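Local coordinates for inorganic pyrophosphatase (Coxiella burnetii, PDB 3TR4), which catalyses the hydrolysis of inorganic pyrophosphate to two phosphate ions, most likely with magnesium as its cofactor, and assembles as a homohexamer, at the interface of chains A and B. Sequence-based numbering; all coordinates share one arbitrary frame. Chains: chain A/B, Inorganic pyrophosphatase.

The interface of chains A and B. Residues chain A 30, 32, 41, 43, 46; chain B 80-82, 85.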
ATOM      1  N   VAL A  30       3.587   0.881 -14.809  1.00 23.11           N
ATOM      2  CA  VAL A  30       4.455   1.870 -15.429  1.00 29.02           C
ATOM      3  C   VAL A  30       5.750   1.133 -15.701  1.00 26.27           C
ATOM      4  O   VAL A  30       6.348   0.582 -14.780  1.00 30.54           O
ATOM      5  CB  VAL A  30       4.811   3.034 -14.494  1.00 32.61           C
ATOM      6  CG1 VAL A  30       5.460   4.159 -15.291  1.00 36.75           C
ATOM      7  CG2 VAL A  30       3.598   3.534 -13.764  1.00 39.27           C
ATOM      8  N   TYR A  32       9.445   1.397 -16.305  1.00 30.46           N
ATOM      9  CA  TYR A  32      10.590   2.296 -16.242  1.00 29.34           C
ATOM     10  C   TYR A  32      11.761   1.753 -17.046  1.00 28.98           C
ATOM     11  O   TYR A  32      11.872   0.548 -17.273  1.00 29.98           O
ATOM     12  CB  TYR A  32      11.036   2.526 -14.797  1.00 29.54           C
ATOM     13  CG  TYR A  32       9.983   3.146 -13.916  1.00 27.65           C
ATOM     14  CD1 TYR A  32       9.479   4.409 -14.191  1.00 25.52           C
ATOM     15  CD2 TYR A  32       9.500   2.476 -12.802  1.00 30.62           C
ATOM     16  CE1 TYR A  32       8.520   4.986 -13.383  1.00 29.06           C
ATOM     17  CE2 TYR A  32       8.538   3.044 -11.988  1.00 33.04           C
ATOM     18  CZ  TYR A  32       8.053   4.300 -12.283  1.00 28.65           C
ATOM     19  OH  TYR A  32       7.097   4.873 -11.479  1.00 26.75           O
ATOM     20  N   LEU A  41      16.278   7.521 -14.081  1.00 27.50           N
ATOM     21  CA  LEU A  41      15.277   6.510 -14.365  1.00 29.14           C
ATOM     22  C   LEU A  41      14.163   7.232 -15.112  1.00 30.38           C
ATOM     23  O   LEU A  41      13.757   8.326 -14.719  1.00 31.98           O
ATOM     24  CB  LEU A  41      14.746   5.906 -13.064  1.00 29.12           C
ATOM     25  CG  LEU A  41      13.841   4.679 -13.170  1.00 33.49           C
ATOM     26  CD1 LEU A  41      14.626   3.471 -13.664  1.00 33.83           C
ATOM     27  CD2 LEU A  41      13.196   4.380 -11.826  1.00 34.74           C
ATOM     28  N   VAL A  43      10.353   7.028 -17.631  1.00 25.67           N
ATOM     29  CA  VAL A  43       9.185   6.275 -18.059  1.00 26.47           C
ATOM     30  C   VAL A  43       9.381   5.815 -19.494  1.00 29.16           C
ATOM     31  O   VAL A  43       9.660   6.621 -20.380  1.00 28.49           O
ATOM     32  CB  VAL A  43       7.900   7.115 -17.976  1.00 27.95           C
ATOM     33  CG1 VAL A  43       6.729   6.361 -18.589  1.00 27.31           C
ATOM     34  CG2 VAL A  43       7.605   7.487 -16.528  1.00 31.16           C
ATOM     35  N   PHE A  46       3.381   3.120 -20.340  1.00 23.50           N
ATOM     36  CA  PHE A  46       2.390   2.560 -19.436  1.00 26.24           C
ATOM     37  C   PHE A  46       1.808   1.300 -20.076  1.00 30.90           C
ATOM     38  O   PHE A  46       1.416   1.309 -21.240  1.00 34.64           O
ATOM     39  CB  PHE A  46       1.308   3.599 -19.135  1.00 20.42           C
ATOM     40  CG  PHE A  46       1.828   4.799 -18.382  1.00 29.03           C
ATOM     41  CD1 PHE A  46       2.283   5.917 -19.059  1.00 22.60           C
ATOM     42  CD2 PHE A  46       1.895   4.788 -16.997  1.00 23.88           C
ATOM     43  CE1 PHE A  46       2.783   7.011 -18.370  1.00 23.19           C
ATOM     44  CE2 PHE A  46       2.391   5.879 -16.300  1.00 26.26           C
ATOM     45  CZ  PHE A  46       2.835   6.990 -16.986  1.00 24.31           C
TER
ATOM     46  N   PRO B  80       0.226   6.316 -10.776  1.00 21.63           N
ATOM     47  CA  PRO B  80       1.233   7.238 -10.234  1.00 20.97           C
ATOM     48  C   PRO B  80       2.651   6.906 -10.710  1.00 24.05           C
ATOM     49  O   PRO B  80       2.985   5.740 -10.920  1.00 21.18           O
ATOM     50  CB  PRO B  80       1.121   7.035  -8.717  1.00 21.38           C
ATOM     51  CG  PRO B  80      -0.251   6.465  -8.502  1.00 25.08           C
ATOM     52  CD  PRO B  80      -0.526   5.624  -9.714  1.00 22.05           C
ATOM     53  N   VAL B  81       3.470   7.938 -10.884  1.00 23.70           N
ATOM     54  CA  VAL B  81       4.870   7.772 -11.263  1.00 25.91           C
ATOM     55  C   VAL B  81       5.768   8.051 -10.053  1.00 25.50           C
ATOM     56  O   VAL B  81       5.507   8.975  -9.281  1.00 27.61           O
ATOM     57  CB  VAL B  81       5.254   8.730 -12.413  1.00 24.70           C
ATOM     58  CG1 VAL B  81       6.748   8.671 -12.691  1.00 21.51           C
ATOM     59  CG2 VAL B  81       4.452   8.408 -13.675  1.00 24.46           C
ATOM     60  N   GLN B  82       6.822   7.255  -9.888  1.00 24.33           N
ATOM     61  CA  GLN B  82       7.731   7.402  -8.747  1.00 25.12           C
ATOM     62  C   GLN B  82       8.505   8.723  -8.776  1.00 16.19           C
ATOM     63  O   GLN B  82       9.046   9.106  -9.811  1.00 24.54           O
ATOM     64  CB  GLN B  82       8.714   6.222  -8.698  1.00 30.99           C
ATOM     65  CG  GLN B  82       9.851   6.370  -7.683  1.00 35.98           C
ATOM     66  CD  GLN B  82      10.742   5.140  -7.618  1.00 34.45           C
ATOM     67  OE1 GLN B  82      10.309   4.071  -7.189  1.00 41.79           O
ATOM     68  NE2 GLN B  82      11.991   5.284  -8.047  1.00 32.82           N
ATOM     69  N   VAL B  85      11.760  10.359 -11.137  1.00 25.96           N
ATOM     70  CA  VAL B  85      11.753   9.792 -12.478  1.00 26.56           C
ATOM     71  C   VAL B  85      11.520  10.873 -13.532  1.00 22.42           C
ATOM     72  O   VAL B  85      10.751  11.805 -13.316  1.00 26.08           O
ATOM     73  CB  VAL B  85      10.675   8.697 -12.597  1.00 32.13           C
ATOM     74  CG1 VAL B  85      10.495   8.266 -14.044  1.00 32.83           C
ATOM     75  CG2 VAL B  85      11.043   7.509 -11.720  1.00 31.27           C
TER
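Strands 30-35 and 40-46 of chain A, neighbours in the sheet of this family I soluble inorganic pyrophosphatase, present one face to the loop segment B:Pro80 to B:Val85, just before strand 86-99 of chain B. The whole interface between the two chains of the hexamer is not an exact two-fold, and this patch, where strands of one copy meet a loop of the other, is a part of it. A:Tyr32 stands out from its strand toward the loop, with CG anti to the carbonyl carbon (chi1 -60°), and meets the loop backbone with its tip. There the phenol A:Tyr32 OH accepts a hydrogen bond from the backbone N of B:Gln82 at 2.9 Å, nearly straight at 164°. A:Tyr32 OH also lies 3.5 Å from B:Gln82 CB, at the start of a side chain that runs at about a right angle to the tyrosine.

B:Val85 leans over one ring face at the CD1-CE1 rim, its CG2 above the plane and 3.9 Å from A:Tyr32 CE1. The A:Val30 carbonyl O lies across the opposite face, toward the rim. B:Val85 CG1, anti to the backbone N (chi1 170°), points at strand 40-46 and comes within 3.3 Å of A:Leu41 O, while also touching A:Val43 CG2. B:Val85 CG2 meets A:Leu41 CD2 at 3.8 Å. Tethered at its hydroxyl and packed on a face, the tyrosine should be restricted in its swing.

Earlier in the loop, B:Val81 spreads its methyls over chain A: CG1 faces A:Val43 CG2 at 4.1 Å, and CG2 reaches the ring tip of A:Phe46, 3.9 Å from CZ. A:Val30 CG2 approaches the carbonyl O of B:Pro80 at 3.7 Å, a slight contact that hides little surface.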